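PDB 3WXX: AopB from Aeromonas hydrophila, which serves as a membrane-inserting translocator of the type III secretion system, held by its chaperone AcrH and probably helping to build the translocon in the host membrane. Local coordinates for the interface of chains B and A. Residues are numbered along the deposited sequence; one frame, centred on the assembly and turned at random. Chains: chain A, AopB; chain B, AcrH.

All three contacts join AcrH to the fragment of AopB that carries its predicted membrane segments. Contact 1 and contact 2 lie about 9 Å apart between the centres of their C-alpha atoms and follow one AopB helix, 126-151; they share B:His57, A:Gly140 and A:Ala144. Contact 3 is about 10 Å from contact 1 and about 14 Å from contact 2 on the same measure, and B:Leu9 links it to contact 1. The N-terminal helix 3-11 of AcrH therefore touches several separate stretches of AopB, while B:His57 extends the grip towards the chaperone's helical body, an arrangement likely to shield apolar translocator surface before secretion.

Contact 1: the interface of chains B and A. Residues chain B 6, 9-10, 57-58; chain A 138-141, 144.
B:Gln10, in the N-terminal helix 3-11 of the chaperone, lies against A:Val141 and the turn before it, where AopB passes between two predicted membrane segments. AcrH belongs to the tetratricopeptide-repeat (TPR) class of translocator chaperones, and here its N-terminal helix and the loop holding B:His57 come at helix 126-151 of AopB together. A backbone hydrogen bond crosses here: the amide N of A:Gly140 donates to the carbonyl O of B:Gln10 at 2.9 Å. It is bent, 137° at the hydrogen, and the donor is tilted 21° from the carbonyl plane. The hydroxyl OG1 of A:Thr139 adds a weak bond to the same oxygen, 3.4 Å away. At A:Thr139 the backbone departs from helical values, which probably helps turn the next amide towards the chaperone.

The side chain of B:Gln10 runs extended past A:Thr139, crossing it obliquely, while its CB rests 4.0 Å from CG2 of A:Val141. That same methyl takes CD2 of B:Leu9, the two side chains meeting at about a right angle. CG of B:Leu9 stands anti to the backbone N (chi1 -176°), and the fork this sends towards AopB also puts CD1 3.9 Å from the A:Ala144 methyl. The imidazole of B:His57 comes at A:Ala144 from a direction roughly square to that of B:Leu9: CA of A:Ala144 sits over one face, 3.9 Å from the centroid and displaced towards the rim, while CE2 of B:Tyr58 covers the opposite face.

Contact 2: the interface of chains B and A. Residues chain B 53, 57, 63, 85; chain A 140, 143-144, 147, 151.
B:His57 turns the CD2 edge of its imidazole towards A:Ala143, whose methyl CB lies in the ring plane 3.7 Å from CD2; the phenol OH of B:Tyr85 stands at the edge in plane as well, and A:Ala144 holds one face. B:Phe63 is sandwiched within the chaperone, with SG of B:Cys53 over the centre of one face and CD2 of B:Tyr85 over the centre of the other. Thus fixed, its ring offers the tip, CZ, to the methyl of A:Ala147 at 4.0 Å. The ring of B:Tyr85 has B:Phe63 CD2 and the carbonyl O of B:His57 at its own edge. Its OH donates to that oxygen at 2.5 Å, nearly along the C=O axis (165° at the oxygen), tying helix 76-89 to the B:His57 loop. The same OH is 3.6 Å from A:Ala143 CB.

On the AopB side, A:Ala147 has the most surface hidden here; its methyl meets both the tip of B:Phe63 and CB of B:His57, 3.6 Å from the latter. Small alanines on helix 126-151 probably let these aromatic groups approach the helix closely. Further along, with SG of B:Cys53 anti to its carbonyl carbon (chi1 -72°) and turned over B:Phe63, CB is what meets CG2 of A:Val151, at 3.4 Å.

Contact 3: the interface of chains B and A. Residues chain B 5, 9, 15, 18; chain A 83, 198-200.
The backbone N of A:Gly200 comes up against a methyl, CG2 of B:Ile5, at 3.7 Å, and this is typical of the patch: among its residues no polar pair across the chains is close enough to bond, so apolar packing carries the contact. A:Phe199 is its centre, with more surface hidden than any neighbour in the patch. Its CG stands anti to the carbonyl carbon (chi1 -51°), directing the ring in among side chains of the chaperone's first two helices. CD1 of B:Leu9 lies over one face, 3.7 Å from the centroid and shifted towards the rim, with the two side chains at about a right angle. The opposite face is backed within AopB by CG2 of A:Thr198. At the edge, in plane, comes CG2 of B:Ile5, which is 3.7 Å from A:Phe199 CB. B:Leu18 slants across the ring and brings CD2 to within 3.8 Å of CE1.

A:Thr198 points its methyl, anti to the backbone N, at CD1 of B:Leu15, 3.3 Å away. A separate AopB helix, 80-89, supplies A:Leu83: its CD2 meets CD1 of B:Ile5 at 3.9 Å, and its CD1 touches B:Leu18 CD1 more loosely. B:Ile5 and B:Leu18, from chaperone helices 3-11 and 15-18, thus lie between AopB helix 80-89 and the break between helices 179-198 and 201-217, which falls inside a predicted membrane segment.

Contact 1: the interface of chains B and A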
loop_
_atom_site.group_PDB
_atom_site.type_symbol
_atom_site.label_atom_id
_atom_site.label_comp_id
_atom_site.label_asym_id
_atom_site.label_seq_id
_atom_site.Cartn_x
_atom_site.Cartn_y
_atom_site.Cartn_z
ATOM N N GLU B 6 14.744 -5.667 -12.598
ATOM C CA GLU B 6 13.422 -6.263 -12.633
ATOM C C GLU B 6 13.331 -7.587 -11.883
ATOM O O GLU B 6 12.415 -7.785 -11.068
ATOM C CB GLU B 6 12.969 -6.469 -14.068
ATOM C CG GLU B 6 11.722 -7.320 -14.200
ATOM C CD GLU B 6 11.138 -7.340 -15.601
ATOM O OE1 GLU B 6 11.766 -6.830 -16.562
ATOM O OE2 GLU B 6 10.022 -7.874 -15.737
ATOM N N LEU B 9 13.385 -6.954 -8.271
ATOM C CA LEU B 9 12.176 -6.315 -7.815
ATOM C C LEU B 9 11.089 -7.365 -7.681
ATOM O O LEU B 9 10.339 -7.381 -6.693
ATOM C CB LEU B 9 11.751 -5.222 -8.819
ATOM C CG LEU B 9 10.535 -4.374 -8.440
ATOM C CD1 LEU B 9 10.827 -3.535 -7.216
ATOM C CD2 LEU B 9 10.141 -3.467 -9.571
ATOM N N GLN B 10 11.057 -8.237 -8.681
ATOM C CA GLN B 10 10.096 -9.306 -8.775
ATOM C C GLN B 10 10.245 -10.347 -7.681
ATOM O O GLN B 10 9.259 -10.876 -7.194
ATOM C CB GLN B 10 10.231 -9.995 -10.114
ATOM C CG GLN B 10 9.125 -11.013 -10.313
ATOM C CD GLN B 10 9.036 -11.524 -11.733
ATOM O OE1 GLN B 10 8.076 -11.222 -12.460
ATOM N NE2 GLN B 10 10.050 -12.295 -12.148
ATOM N N HIS B 57 8.219 -1.947 0.655
ATOM C CA HIS B 57 6.824 -2.001 0.331
ATOM C C HIS B 57 6.214 -3.320 0.754
ATOM O O HIS B 57 5.130 -3.698 0.275
ATOM C CB HIS B 57 6.595 -1.690 -1.164
ATOM C CG HIS B 57 7.191 -2.694 -2.116
ATOM N ND1 HIS B 57 8.480 -2.609 -2.589
ATOM C CD2 HIS B 57 6.651 -3.773 -2.729
ATOM C CE1 HIS B 57 8.714 -3.585 -3.445
ATOM N NE2 HIS B 57 7.614 -4.298 -3.562
ATOM N N TYR B 58 6.927 -4.007 1.643
ATOM C CA TYR B 58 6.423 -5.235 2.297
ATOM C C TYR B 58 6.188 -5.101 3.812
ATOM O O TYR B 58 5.579 -5.978 4.368
ATOM C CB TYR B 58 7.310 -6.451 1.990
ATOM C CG TYR B 58 7.486 -6.746 0.500
ATOM C CD1 TYR B 58 6.538 -7.485 -0.230
ATOM C CD2 TYR B 58 8.620 -6.305 -0.173
ATOM C CE1 TYR B 58 6.721 -7.742 -1.607
ATOM C CE2 TYR B 58 8.824 -6.558 -1.514
ATOM C CZ TYR B 58 7.880 -7.271 -2.247
ATOM O OH TYR B 58 8.159 -7.456 -3.590
ATOM N N ALA A 138 2.421 -10.684 -11.458
ATOM C CA ALA A 138 3.813 -10.209 -11.562
ATOM C C ALA A 138 4.624 -10.211 -10.255
ATOM O O ALA A 138 5.686 -9.554 -10.177
ATOM C CB ALA A 138 3.806 -8.831 -12.213
ATOM N N THR A 139 4.126 -10.950 -9.252
ATOM C CA THR A 139 4.714 -11.002 -7.898
ATOM C C THR A 139 5.320 -9.659 -7.461
ATOM O O THR A 139 4.611 -8.669 -7.441
ATOM C CB THR A 139 5.661 -12.214 -7.733
ATOM O OG1 THR A 139 6.621 -12.238 -8.787
ATOM C CG2 THR A 139 4.861 -13.502 -7.836
ATOM N N GLY A 140 6.606 -9.597 -7.153
ATOM C CA GLY A 140 7.192 -8.389 -6.580
ATOM C C GLY A 140 7.042 -7.121 -7.412
ATOM O O GLY A 140 7.005 -6.016 -6.850
ATOM N N VAL A 141 6.926 -7.252 -8.736
ATOM C CA VAL A 141 6.683 -6.085 -9.555
ATOM C C VAL A 141 5.262 -5.594 -9.360
ATOM O O VAL A 141 5.016 -4.382 -9.294
ATOM C CB VAL A 141 6.927 -6.359 -11.033
ATOM C CG1 VAL A 141 6.536 -5.164 -11.876
ATOM C CG2 VAL A 141 8.379 -6.667 -11.240
ATOM N N ALA A 144 5.181 -3.868 -6.005
ATOM C CA ALA A 144 5.824 -2.578 -6.177
ATOM C C ALA A 144 4.882 -1.531 -6.758
ATOM O O ALA A 144 4.556 -0.566 -6.102
ATOM C CB ALA A 144 7.026 -2.710 -7.080
#

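Contact 2: the interface of chains B and A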
loop_
_atom_site.group_PDB
_atom_site.type_symbol
_atom_site.label_atom_id
_atom_site.label_comp_id
_atom_site.label_asym_id
_atom_site.label_seq_id
_atom_site.Cartn_x
_atom_site.Cartn_y
_atom_site.Cartn_z
ATOM N N CYS B 53 6.932 3.425 3.116
ATOM C CA CYS B 53 6.212 2.480 2.317
ATOM C C CYS B 53 6.859 2.265 0.983
ATOM O O CYS B 53 6.814 1.188 0.419
ATOM C CB CYS B 53 4.771 2.923 2.129
ATOM S SG CYS B 53 3.785 2.757 3.611
ATOM N N HIS B 57 8.219 -1.947 0.655
ATOM C CA HIS B 57 6.824 -2.001 0.331
ATOM C C HIS B 57 6.214 -3.320 0.754
ATOM O O HIS B 57 5.130 -3.698 0.275
ATOM C CB HIS B 57 6.595 -1.690 -1.164
ATOM C CG HIS B 57 7.191 -2.694 -2.116
ATOM N ND1 HIS B 57 8.480 -2.609 -2.589
ATOM C CD2 HIS B 57 6.651 -3.773 -2.729
ATOM C CE1 HIS B 57 8.714 -3.585 -3.445
ATOM N NE2 HIS B 57 7.614 -4.298 -3.562
ATOM N N PHE B 63 2.497 0.605 6.412
ATOM C CA PHE B 63 1.130 0.769 5.917
ATOM C C PHE B 63 0.129 1.022 7.002
ATOM O O PHE B 63 -0.813 1.752 6.808
ATOM C CB PHE B 63 0.752 -0.398 5.002
ATOM C CG PHE B 63 1.573 -0.389 3.750
ATOM C CD1 PHE B 63 1.210 0.464 2.660
ATOM C CD2 PHE B 63 2.763 -1.060 3.691
ATOM C CE1 PHE B 63 2.002 0.544 1.527
ATOM C CE2 PHE B 63 3.552 -0.990 2.537
ATOM C CZ PHE B 63 3.165 -0.196 1.451
ATOM N N TYR B 85 -3.842 -2.823 1.825
ATOM C CA TYR B 85 -2.539 -3.373 1.447
ATOM C C TYR B 85 -1.779 -3.876 2.676
ATOM O O TYR B 85 -1.187 -4.906 2.635
ATOM C CB TYR B 85 -1.683 -2.372 0.667
ATOM C CG TYR B 85 -0.353 -2.920 0.189
ATOM C CD1 TYR B 85 -0.263 -3.591 -0.996
ATOM C CD2 TYR B 85 0.796 -2.755 0.918
ATOM C CE1 TYR B 85 0.941 -4.091 -1.473
ATOM C CE2 TYR B 85 2.007 -3.283 0.480
ATOM C CZ TYR B 85 2.089 -3.934 -0.740
ATOM O OH TYR B 85 3.306 -4.495 -1.244
ATOM N N GLY A 140 6.606 -9.597 -7.153
ATOM C CA GLY A 140 7.192 -8.389 -6.580
ATOM C C GLY A 140 7.042 -7.121 -7.412
ATOM O O GLY A 140 7.005 -6.016 -6.850
ATOM N N ALA A 143 3.490 -6.018 -6.583
ATOM C CA ALA A 143 3.452 -5.388 -5.274
ATOM C C ALA A 143 4.019 -3.983 -5.369
ATOM O O ALA A 143 3.436 -3.049 -4.843
ATOM C CB ALA A 143 4.251 -6.183 -4.262
ATOM N N ALA A 144 5.181 -3.868 -6.005
ATOM C CA ALA A 144 5.824 -2.578 -6.177
ATOM C C ALA A 144 4.882 -1.531 -6.758
ATOM O O ALA A 144 4.556 -0.566 -6.102
ATOM C CB ALA A 144 7.026 -2.710 -7.080
ATOM N N ALA A 147 1.954 -0.775 -4.403
ATOM C CA ALA A 147 2.253 0.075 -3.274
ATOM C C ALA A 147 2.428 1.524 -3.726
ATOM O O ALA A 147 2.012 2.439 -3.027
ATOM C CB ALA A 147 3.493 -0.415 -2.554
ATOM N N VAL A 151 0.568 4.527 -2.005
ATOM C CA VAL A 151 1.315 5.636 -1.427
ATOM C C VAL A 151 0.888 7.013 -1.964
ATOM O O VAL A 151 0.842 7.964 -1.188
ATOM C CB VAL A 151 2.832 5.445 -1.562
ATOM C CG1 VAL A 151 3.563 6.755 -1.407
ATOM C CG2 VAL A 151 3.302 4.509 -0.481
#

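Contact 3: the interface of chains B and A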
loop_
_atom_site.group_PDB
_atom_site.type_symbol
_atom_site.label_atom_id
_atom_site.label_comp_id
_atom_site.label_asym_id
_atom_site.label_seq_id
_atom_site.Cartn_x
_atom_site.Cartn_y
_atom_site.Cartn_z
ATOM N N ILE B 5 17.636 -5.772 -12.512
ATOM C CA ILE B 5 16.847 -4.954 -11.561
ATOM C C ILE B 5 15.393 -5.440 -11.464
ATOM O O ILE B 5 14.903 -5.639 -10.371
ATOM C CB ILE B 5 16.800 -3.467 -11.914
ATOM C CG1 ILE B 5 18.197 -2.879 -12.022
ATOM C CG2 ILE B 5 16.036 -2.715 -10.843
ATOM C CD1 ILE B 5 19.022 -3.008 -10.755
ATOM N N LEU B 9 13.385 -6.954 -8.271
ATOM C CA LEU B 9 12.176 -6.315 -7.815
ATOM C C LEU B 9 11.089 -7.365 -7.681
ATOM O O LEU B 9 10.339 -7.381 -6.693
ATOM C CB LEU B 9 11.751 -5.222 -8.819
ATOM C CG LEU B 9 10.535 -4.374 -8.440
ATOM C CD1 LEU B 9 10.827 -3.535 -7.216
ATOM C CD2 LEU B 9 10.141 -3.467 -9.571
ATOM N N LEU B 15 13.436 -1.040 -2.603
ATOM C CA LEU B 15 14.240 0.160 -2.802
ATOM C C LEU B 15 15.271 0.384 -1.683
ATOM O O LEU B 15 16.341 0.905 -1.928
ATOM C CB LEU B 15 13.329 1.385 -2.885
ATOM C CG LEU B 15 13.938 2.734 -3.218
ATOM C CD1 LEU B 15 14.465 2.763 -4.621
ATOM C CD2 LEU B 15 12.875 3.804 -3.061
ATOM N N LEU B 18 18.182 -1.684 -2.499
ATOM C CA LEU B 18 18.840 -1.225 -3.688
ATOM C C LEU B 18 19.781 -0.105 -3.328
ATOM O O LEU B 18 20.871 -0.042 -3.856
ATOM C CB LEU B 18 17.823 -0.718 -4.688
ATOM C CG LEU B 18 18.010 -1.169 -6.113
ATOM C CD1 LEU B 18 17.931 -2.678 -6.221
ATOM C CD2 LEU B 18 16.910 -0.525 -6.935
ATOM N N LEU A 83 24.357 -6.480 -7.346
ATOM C CA LEU A 83 23.005 -6.961 -7.169
ATOM C C LEU A 83 23.005 -8.347 -6.526
ATOM O O LEU A 83 22.156 -8.658 -5.690
ATOM C CB LEU A 83 22.320 -7.009 -8.529
ATOM C CG LEU A 83 20.826 -6.813 -8.578
ATOM C CD1 LEU A 83 20.406 -5.644 -7.697
ATOM C CD2 LEU A 83 20.404 -6.596 -10.018
ATOM N N THR A 198 12.705 4.463 -11.262
ATOM C CA THR A 198 13.396 3.876 -10.115
ATOM C C THR A 198 14.077 2.537 -10.439
ATOM O O THR A 198 15.109 2.226 -9.880
ATOM C CB THR A 198 12.422 3.598 -8.931
ATOM O OG1 THR A 198 11.525 4.703 -8.692
ATOM C CG2 THR A 198 13.206 3.282 -7.678
ATOM N N PHE A 199 13.441 1.709 -11.264
ATOM C CA PHE A 199 13.925 0.353 -11.535
ATOM C C PHE A 199 14.015 0.243 -13.048
ATOM O O PHE A 199 13.904 1.264 -13.743
ATOM C CB PHE A 199 12.965 -0.690 -10.959
ATOM C CG PHE A 199 12.604 -0.457 -9.514
ATOM C CD1 PHE A 199 13.398 -0.955 -8.493
ATOM C CD2 PHE A 199 11.455 0.253 -9.166
ATOM C CE1 PHE A 199 13.077 -0.723 -7.159
ATOM C CE2 PHE A 199 11.131 0.484 -7.833
ATOM C CZ PHE A 199 11.944 0.004 -6.828
ATOM N N GLY A 200 14.211 -0.956 -13.587
ATOM C CA GLY A 200 14.127 -1.129 -15.056
ATOM C C GLY A 200 12.991 -0.376 -15.777
ATOM O O GLY A 200 12.079 0.175 -15.145
#